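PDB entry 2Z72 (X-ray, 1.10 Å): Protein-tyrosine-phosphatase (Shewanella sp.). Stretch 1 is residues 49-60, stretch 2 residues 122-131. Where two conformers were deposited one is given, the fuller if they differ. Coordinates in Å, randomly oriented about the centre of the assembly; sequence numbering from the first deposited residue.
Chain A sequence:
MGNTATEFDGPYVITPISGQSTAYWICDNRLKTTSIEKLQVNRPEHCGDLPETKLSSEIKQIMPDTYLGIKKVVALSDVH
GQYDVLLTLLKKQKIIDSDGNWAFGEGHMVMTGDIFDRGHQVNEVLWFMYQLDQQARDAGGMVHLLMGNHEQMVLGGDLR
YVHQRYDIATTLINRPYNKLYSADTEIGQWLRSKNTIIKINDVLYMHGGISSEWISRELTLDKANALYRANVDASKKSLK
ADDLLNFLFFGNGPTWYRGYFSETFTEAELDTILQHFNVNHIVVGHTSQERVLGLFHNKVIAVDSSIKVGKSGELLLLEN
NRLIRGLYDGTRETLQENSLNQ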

ATOM      1  N   ASP A  49      19.486  -7.586  11.245  1.00 21.37           N
ATOM      2  CA  ASP A  49      18.568  -6.721  11.979  1.00 24.34           C
ATOM      3  C   ASP A  49      17.178  -6.900  11.389  1.00 19.73           C
ATOM      4  O   ASP A  49      16.379  -5.971  11.347  1.00 19.74           O
ATOM      5  N   LEU A  50      16.956  -8.147  10.927  1.00 15.27           N
ATOM      6  CA  LEU A  50      15.664  -8.402  10.295  1.00 15.01           C
ATOM      7  C   LEU A  50      14.526  -8.147  11.275  1.00 15.33           C
ATOM      8  O   LEU A  50      14.663  -8.303  12.489  1.00 14.95           O
ATOM      9  N   PRO A  51      13.375  -7.728  10.730  1.00 13.43           N
ATOM     10  CA  PRO A  51      12.306  -7.289  11.659  1.00 13.87           C
ATOM     11  C   PRO A  51      11.677  -8.401  12.482  1.00 12.13           C
ATOM     12  O   PRO A  51      11.453  -9.506  12.004  1.00 12.90           O
ATOM     13  N   GLU A  52      11.288  -8.052  13.689  1.00 14.07           N
ATOM     14  CA  GLU A  52      10.600  -8.833  14.656  1.00 13.07           C
ATOM     15  C   GLU A  52       9.258  -8.144  14.872  1.00 15.07           C
ATOM     16  O   GLU A  52       9.170  -6.898  14.870  1.00 17.89           O
ATOM     17  N   THR A  53       8.233  -8.931  14.923  1.00 16.09           N
ATOM     18  CA  THR A  53       6.850  -8.489  14.962  1.00 15.24           C
ATOM     19  C   THR A  53       6.037  -9.411  15.859  1.00 16.66           C
ATOM     20  O   THR A  53       6.285 -10.639  15.889  1.00 17.50           O
ATOM     21  N   LYS A  54       5.119  -8.787  16.556  1.00 14.97           N
ATOM     22  CA  LYS A  54       4.117  -9.578  17.235  1.00 15.07           C
ATOM     23  C   LYS A  54       2.979  -9.779  16.244  1.00 13.75           C
ATOM     24  O   LYS A  54       2.471  -8.810  15.685  1.00 16.26           O
ATOM     25  N   LEU A  55       2.615 -11.039  16.049  1.00 12.86           N
ATOM     26  CA  LEU A  55       1.461 -11.310  15.205  1.00 11.91           C
ATOM     27  C   LEU A  55       0.167 -10.786  15.836  1.00 12.53           C
ATOM     28  O   LEU A  55      -0.007 -10.826  17.039  1.00 14.80           O
ATOM     29  N   SER A  56      -0.667 -10.257  14.965  0.53 10.79           N
ATOM     30  CA  SER A  56      -1.886  -9.562  15.365  0.53 11.24           C
ATOM     31  C   SER A  56      -3.075 -10.480  15.316  0.53 10.20           C
ATOM     32  O   SER A  56      -3.219 -11.198  14.336  0.53 11.95           O
ATOM     33  N   SER A  57      -3.966 -10.404  16.271  0.57 10.84           N
ATOM     34  CA  SER A  57      -5.242 -11.082  16.262  0.57 15.46           C
ATOM     35  C   SER A  57      -6.347 -10.218  15.673  0.57 13.08           C
ATOM     36  O   SER A  57      -7.498 -10.647  15.683  0.57 17.73           O
ATOM     37  N   GLU A  58      -6.222  -8.996  15.191  0.64 12.37           N
ATOM     38  CA  GLU A  58      -7.169  -8.023  14.729  0.64 15.88           C
ATOM     39  C   GLU A  58      -6.910  -7.476  13.308  0.64 11.82           C
ATOM     40  O   GLU A  58      -7.933  -7.276  12.647  0.64 11.59           O
ATOM     41  N   ILE A  59      -5.710  -7.178  12.781  1.00 12.09           N
ATOM     42  CA  ILE A  59      -5.532  -6.347  11.606  1.00 10.56           C
ATOM     43  C   ILE A  59      -5.764  -7.086  10.299  1.00 10.21           C
ATOM     44  O   ILE A  59      -5.743  -6.458   9.256  1.00 11.18           O
ATOM     45  N   LYS A  60      -6.011  -8.405  10.368  1.00  9.40           N
ATOM     46  CA  LYS A  60      -6.433  -9.134   9.188  1.00  9.74           C
ATOM     47  C   LYS A  60      -7.960  -9.111   9.015  1.00  9.76           C
ATOM     48  O   LYS A  60      -8.464  -9.684   8.034  1.00 10.74           O
ATOM     49  N   VAL A 122      11.810  -4.964   0.668  1.00  8.27           N
ATOM     50  CA  VAL A 122      10.356  -5.235   0.632  1.00  7.83           C
ATOM     51  C   VAL A 122       9.846  -5.748   1.931  1.00  7.28           C
ATOM     52  O   VAL A 122       8.799  -5.297   2.434  1.00  7.93           O
ATOM     53  N   ASN A 123      10.463  -6.767   2.536  1.00  7.90           N
ATOM     54  CA  ASN A 123       9.952  -7.300   3.769  1.00  8.01           C
ATOM     55  C   ASN A 123      10.061  -6.336   4.919  1.00  7.84           C
ATOM     56  O   ASN A 123       9.201  -6.372   5.830  1.00  8.06           O
ATOM     57  N   GLU A 124      11.064  -5.494   4.962  1.00  8.06           N
ATOM     58  CA  GLU A 124      11.167  -4.441   5.954  1.00  8.23           C
ATOM     59  C   GLU A 124       9.933  -3.540   5.856  1.00  7.83           C
ATOM     60  O   GLU A 124       9.353  -3.193   6.871  1.00  8.18           O
ATOM     61  N   VAL A 125       9.572  -3.123   4.656  1.00  7.54           N
ATOM     62  CA  VAL A 125       8.380  -2.307   4.490  1.00  7.53           C
ATOM     63  C   VAL A 125       7.155  -3.041   4.919  1.00  7.14           C
ATOM     64  O   VAL A 125       6.289  -2.488   5.650  1.00  8.04           O
ATOM     65  N   LEU A 126       6.988  -4.297   4.491  1.00  7.67           N
ATOM     66  CA  LEU A 126       5.776  -5.030   4.821  1.00  7.96           C
ATOM     67  C   LEU A 126       5.591  -5.180   6.306  1.00  7.55           C
ATOM     68  O   LEU A 126       4.510  -4.906   6.864  1.00  8.01           O
ATOM     69  N   TRP A 127       6.638  -5.631   7.008  1.00  7.78           N
ATOM     70  CA  TRP A 127       6.480  -5.858   8.445  1.00  7.83           C
ATOM     71  C   TRP A 127       6.333  -4.545   9.202  1.00  8.27           C
ATOM     72  O   TRP A 127       5.671  -4.527  10.246  1.00  8.78           O
ATOM     73  N   PHE A 128       6.967  -3.480   8.747  1.00  7.95           N
ATOM     74  CA  PHE A 128       6.780  -2.191   9.336  1.00  8.50           C
ATOM     75  C   PHE A 128       5.322  -1.771   9.186  1.00  7.73           C
ATOM     76  O   PHE A 128       4.719  -1.294  10.161  1.00  8.52           O
ATOM     77  N   MET A 129       4.763  -1.921   8.008  1.00  8.12           N
ATOM     78  CA  MET A 129       3.363  -1.501   7.782  1.00  7.82           C
ATOM     79  C   MET A 129       2.394  -2.375   8.554  1.00  7.92           C
ATOM     80  O   MET A 129       1.350  -1.856   8.983  1.00  8.67           O
ATOM     81  N   TYR A 130       2.702  -3.656   8.737  1.00  7.97           N
ATOM     82  CA  TYR A 130       1.874  -4.550   9.547  1.00  7.79           C
ATOM     83  C   TYR A 130       1.847  -4.039  10.988  1.00  7.94           C
ATOM     84  O   TYR A 130       0.809  -3.893  11.624  1.00  8.41           O
ATOM     85  N   GLN A 131       3.035  -3.775  11.550  1.00  8.45           N
ATOM     86  CA  GLN A 131       3.108  -3.245  12.905  1.00  9.40           C
ATOM     87  C   GLN A 131       2.378  -1.901  12.986  1.00  8.76           C
ATOM     88  O   GLN A 131       1.635  -1.655  13.951  1.00  8.93           O
TER

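Stretch 2 is helical throughout, with N-H groups from Leu126 to Gln131 bonded to carbonyls four residues earlier, as in Trp127 N to Asn123 O at 2.9 Å. Stretch 1 runs along it extended from Leu50 to Ser56, then turns, with CA-CA separations of 6.5 Å at Pro51–Glu124, 6.8 Å at Thr53–Gln131 and 7.9 Å at Ile59–Tyr130. Together they bury 546 Å², of which Tyr130 contributes the largest single share, 119 Å².

The CA-to-CB directions alternate in the first part of stretch 1: Pro51 and Thr53 point toward the helix, Glu52 and Lys54 away. Pro51, with a C-gamma endo pucker, sets its CG 3.9 Å from Trp127 CD1. Beside it Leu50 (m, t) starts sideways, yet its CD2 comes within 3.9 Å of Glu124 OE2; the glutamate's chi1 m and chi2 p bend its chain round to that meeting.

Thr53 (m) is the bump that sits over the seam where the rings of Trp127 and Tyr130 meet. Its OG1 is 3.5 Å from Trp127 CE3; its CG2 is 3.6 Å from Tyr130 CD1 and also 3.9 Å from Trp127 CE3. Trp127 (m, chi2 112°) points toward stretch 1, and next to CE3 the ring meets Leu55 at CZ3: CD2 of that leucine (m, t) lies 4.2 Å from Trp127 CZ3 and 4.4 Å from Tyr130 CZ, placing one methyl near both rings.

Tyr130 (t, chi2 -76°) leaves its CA sideways, but its end reaches stretch 1. Backbone atoms line the ring edge near its plane: Lys54 O is 3.7 Å from Tyr130 CE1, and Leu55 CA is 3.5 Å from Tyr130 OH. At the tip, Ser56 N donates a hydrogen bond to Tyr130 OH, 2.9 Å long and nearly straight at 172°. Ile59 (p, t) covers one face: its CD1 stands 3.5 Å from the centroid of the Tyr130 ring, only 2° off the normal, a CH-pi contact. The same methyl approaches the backbone, with Ile59 CD1 3.3 Å from Tyr130 O. A weak bond from Ile59 N to Ser56 OG, 3.4 Å, ties together the turn that carries this methyl.

Gln131 (t, t) starts sideways and its end comes nearer, but Glu52 O and Gln131 NE2 remain 4.1 Å apart. Water 2 bridges them, donating to Glu52 O (2.8 Å) and accepting from Gln131 NE2 (2.9 Å). Water 4 accepts from Lys54 N (3.0 Å) and Gln131 NE2 (2.8 Å). Water 3 links Thr53 OG1 (2.6 Å) to Trp127 O (2.9 Å).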

ATOM      1  CB  ASP A  49      19.080  -5.279  11.818  1.00 37.20           C
ATOM      2  CG  ASP A  49      18.690  -4.546  13.104  1.00 49.87           C
ATOM      3  OD1 ASP A  49      18.621  -3.304  13.171  1.00 80.66           O
ATOM      4  OD2 ASP A  49      18.415  -5.268  14.105  1.00 62.91           O
ATOM      5  CB  LEU A  50      15.593  -9.837   9.814  1.00 13.28           C
ATOM      6  CG  LEU A  50      16.580 -10.212   8.716  1.00 12.51           C
ATOM      7  CD1 LEU A  50      16.474 -11.703   8.408  1.00 14.75           C
ATOM      8  CD2 LEU A  50      16.348  -9.364   7.475  1.00 12.04           C
ATOM      9  CB  PRO A  51      11.266  -6.674  10.707  1.00 16.88           C
ATOM     10  CG  PRO A  51      11.512  -7.327   9.415  1.00 17.03           C
ATOM     11  CD  PRO A  51      13.014  -7.542   9.349  1.00 14.01           C
ATOM     12  CB  GLU A  52      11.376  -8.967  15.958  1.00 14.10           C
ATOM     13  CG  GLU A  52      12.785  -9.500  15.696  1.00 16.07           C
ATOM     14  CD  GLU A  52      13.541  -9.606  17.019  1.00 17.24           C
ATOM     15  OE1 GLU A  52      13.958 -10.766  17.305  1.00 19.63           O
ATOM     16  OE2 GLU A  52      13.720  -8.599  17.729  1.00 21.59           O
ATOM     17  CB  THR A  53       6.155  -8.527  13.599  1.00 20.21           C
ATOM     18  OG1 THR A  53       7.054  -7.909  12.667  1.00 18.70           O
ATOM     19  CG2 THR A  53       4.891  -7.675  13.494  1.00 25.84           C
ATOM     20  CB  LYS A  54       3.593  -8.946  18.525  0.58 21.86           C
ATOM     21  CG  LYS A  54       2.422  -9.696  19.126  0.58 29.38           C
ATOM     22  CD  LYS A  54       2.656 -10.102  20.563  0.58 33.37           C
ATOM     23  CE  LYS A  54       1.382 -10.609  21.218  0.58 40.18           C
ATOM     24  NZ  LYS A  54       0.835  -9.782  22.322  0.58 47.20           N
ATOM     25  CB  LEU A  55       1.338 -12.817  14.924  1.00 13.43           C
ATOM     26  CG  LEU A  55       2.536 -13.414  14.202  1.00 14.16           C
ATOM     27  CD1 LEU A  55       2.208 -14.872  13.872  1.00 21.15           C
ATOM     28  CD2 LEU A  55       2.920 -12.673  12.932  1.00 17.13           C
ATOM     29  CB  SER A  56      -2.069  -8.469  14.300  0.53 12.28           C
ATOM     30  OG  SER A  56      -2.896  -7.434  14.746  0.53 19.05           O
ATOM     31  CB  SER A  57      -5.576 -11.524  17.711  0.57 17.68           C
ATOM     32  OG  SER A  57      -5.775 -10.384  18.549  0.57 30.53           O
ATOM     33  CB  GLU A  58      -7.235  -6.762  15.628  0.64 21.82           C
ATOM     34  CG  GLU A  58      -7.066  -6.904  17.107  0.64 17.88           C
ATOM     35  CD  GLU A  58      -6.899  -5.713  17.985  0.64 24.36           C
ATOM     36  OE1 GLU A  58      -6.982  -5.745  19.243  0.64 32.99           O
ATOM     37  OE2 GLU A  58      -6.636  -4.588  17.531  0.64 18.50           O
ATOM     38  CB  ILE A  59      -4.150  -5.656  11.575  1.00  9.97           C
ATOM     39  CG1 ILE A  59      -3.035  -6.695  11.481  1.00 11.47           C
ATOM     40  CG2 ILE A  59      -3.987  -4.780  12.766  1.00 12.94           C
ATOM     41  CD1 ILE A  59      -1.649  -6.098  11.314  1.00 11.19           C
ATOM     42  CB  LYS A  60      -5.902 -10.559   9.145  1.00 11.10           C
ATOM     43  CG  LYS A  60      -4.378 -10.618   9.299  1.00 12.37           C
ATOM     44  CD  LYS A  60      -3.698 -11.957   9.068  1.00 14.53           C
ATOM     45  CE  LYS A  60      -4.018 -12.888  10.171  1.00 15.34           C
ATOM     46  NZ  LYS A  60      -3.280 -14.216  10.087  1.00 12.61           N
ATOM     47  CB  VAL A 122      10.016  -6.129  -0.557  1.00  8.25           C
ATOM     48  CG1 VAL A 122       8.556  -6.555  -0.517  1.00  9.42           C
ATOM     49  CG2 VAL A 122      10.333  -5.470  -1.893  1.00  9.51           C
ATOM     50  CB  ASN A 123      10.577  -8.653   4.088  1.00  8.77           C
ATOM     51  CG  ASN A 123      10.072  -9.716   3.142  1.00  9.17           C
ATOM     52  OD1 ASN A 123       8.868  -9.882   2.981  1.00  9.04           O
ATOM     53  ND2 ASN A 123      10.987 -10.457   2.485  1.00 10.29           N
ATOM     54  CB  GLU A 124      12.444  -3.637   5.789  1.00  8.47           C
ATOM     55  CG  GLU A 124      13.729  -4.428   6.098  1.00  9.56           C
ATOM     56  CD  GLU A 124      14.167  -5.458   5.115  1.00  9.49           C
ATOM     57  OE1 GLU A 124      13.699  -5.545   3.967  1.00  9.00           O
ATOM     58  OE2 GLU A 124      15.053  -6.279   5.548  1.00 11.53           O
ATOM     59  CB  VAL A 125       8.234  -1.777   3.052  1.00  7.75           C
ATOM     60  CG1 VAL A 125       6.963  -0.925   2.977  1.00  9.08           C
ATOM     61  CG2 VAL A 125       9.436  -0.946   2.644  1.00  8.91           C
ATOM     62  CB  LEU A 126       5.810  -6.397   4.110  1.00  7.94           C
ATOM     63  CG  LEU A 126       5.609  -6.388   2.590  1.00  7.80           C
ATOM     64  CD1 LEU A 126       5.984  -7.731   2.019  1.00  8.81           C
ATOM     65  CD2 LEU A 126       4.167  -6.078   2.192  1.00  8.53           C
ATOM     66  CB  TRP A 127       7.614  -6.732   9.008  1.00  8.25           C
ATOM     67  CG  TRP A 127       7.511  -8.152   8.578  1.00  8.46           C
ATOM     68  CD1 TRP A 127       8.310  -8.854   7.748  1.00  8.72           C
ATOM     69  CD2 TRP A 127       6.462  -9.055   8.997  1.00  8.72           C
ATOM     70  NE1 TRP A 127       7.847 -10.127   7.622  1.00  9.08           N
ATOM     71  CE2 TRP A 127       6.722 -10.292   8.375  1.00  8.52           C
ATOM     72  CE3 TRP A 127       5.343  -8.962   9.848  1.00  9.23           C
ATOM     73  CZ2 TRP A 127       5.908 -11.400   8.559  1.00  9.77           C
ATOM     74  CZ3 TRP A 127       4.538 -10.063  10.025  1.00 10.56           C
ATOM     75  CH2 TRP A 127       4.816 -11.268   9.392  1.00 10.62           C
ATOM     76  CB  PHE A 128       7.714  -1.160   8.688  1.00  8.82           C
ATOM     77  CG  PHE A 128       7.409   0.263   9.101  1.00  8.97           C
ATOM     78  CD1 PHE A 128       7.721   0.745  10.353  1.00 11.17           C
ATOM     79  CD2 PHE A 128       6.793   1.103   8.206  1.00 11.54           C
ATOM     80  CE1 PHE A 128       7.418   2.040  10.720  1.00 12.38           C
ATOM     81  CE2 PHE A 128       6.485   2.409   8.576  1.00 14.04           C
ATOM     82  CZ  PHE A 128       6.818   2.895   9.827  1.00 13.81           C
ATOM     83  CB  MET A 129       3.067  -1.457   6.296  1.00  8.28           C
ATOM     84  CG  MET A 129       3.765  -0.357   5.516  1.00  8.73           C
ATOM     85  SD  MET A 129       3.518   1.299   6.175  1.00  9.79           S
ATOM     86  CE  MET A 129       1.748   1.439   5.985  1.00 12.04           C
ATOM     87  CB  TYR A 130       2.445  -5.925   9.390  1.00  8.21           C
ATOM     88  CG  TYR A 130       1.779  -7.080  10.108  1.00  8.12           C
ATOM     89  CD1 TYR A 130       1.950  -7.261  11.470  1.00  8.97           C
ATOM     90  CD2 TYR A 130       1.002  -8.008   9.454  1.00  8.35           C
ATOM     91  CE1 TYR A 130       1.360  -8.306  12.157  1.00  9.49           C
ATOM     92  CE2 TYR A 130       0.428  -9.090  10.099  1.00  8.88           C
ATOM     93  CZ  TYR A 130       0.626  -9.226  11.455  1.00  9.23           C
ATOM     94  OH  TYR A 130       0.095 -10.292  12.182  1.00  9.96           O
ATOM     95  CB  GLN A 131       4.578  -3.113  13.329  1.00 11.92           C
ATOM     96  CG  GLN A 131       4.767  -2.494  14.673  1.00 15.07           C
ATOM     97  CD  GLN A 131       6.222  -2.653  15.063  1.00 16.75           C
ATOM     98  OE1 GLN A 131       7.000  -1.702  14.873  1.00 21.33           O
ATOM     99  NE2 GLN A 131       6.615  -3.796  15.580  1.00 20.03           N
TER
HETATM  100  O   HOH W   1       8.860  -4.330  14.438  1.00 37.24           O
HETATM  101  O   HOH W   2       9.039  -4.863  16.822  1.00 48.00           O
HETATM  102  O   HOH W   3       7.252  -5.371  12.474  1.00 23.80           O
HETATM  103  O   HOH W   4       4.989  -5.786  16.594  1.00 18.16           O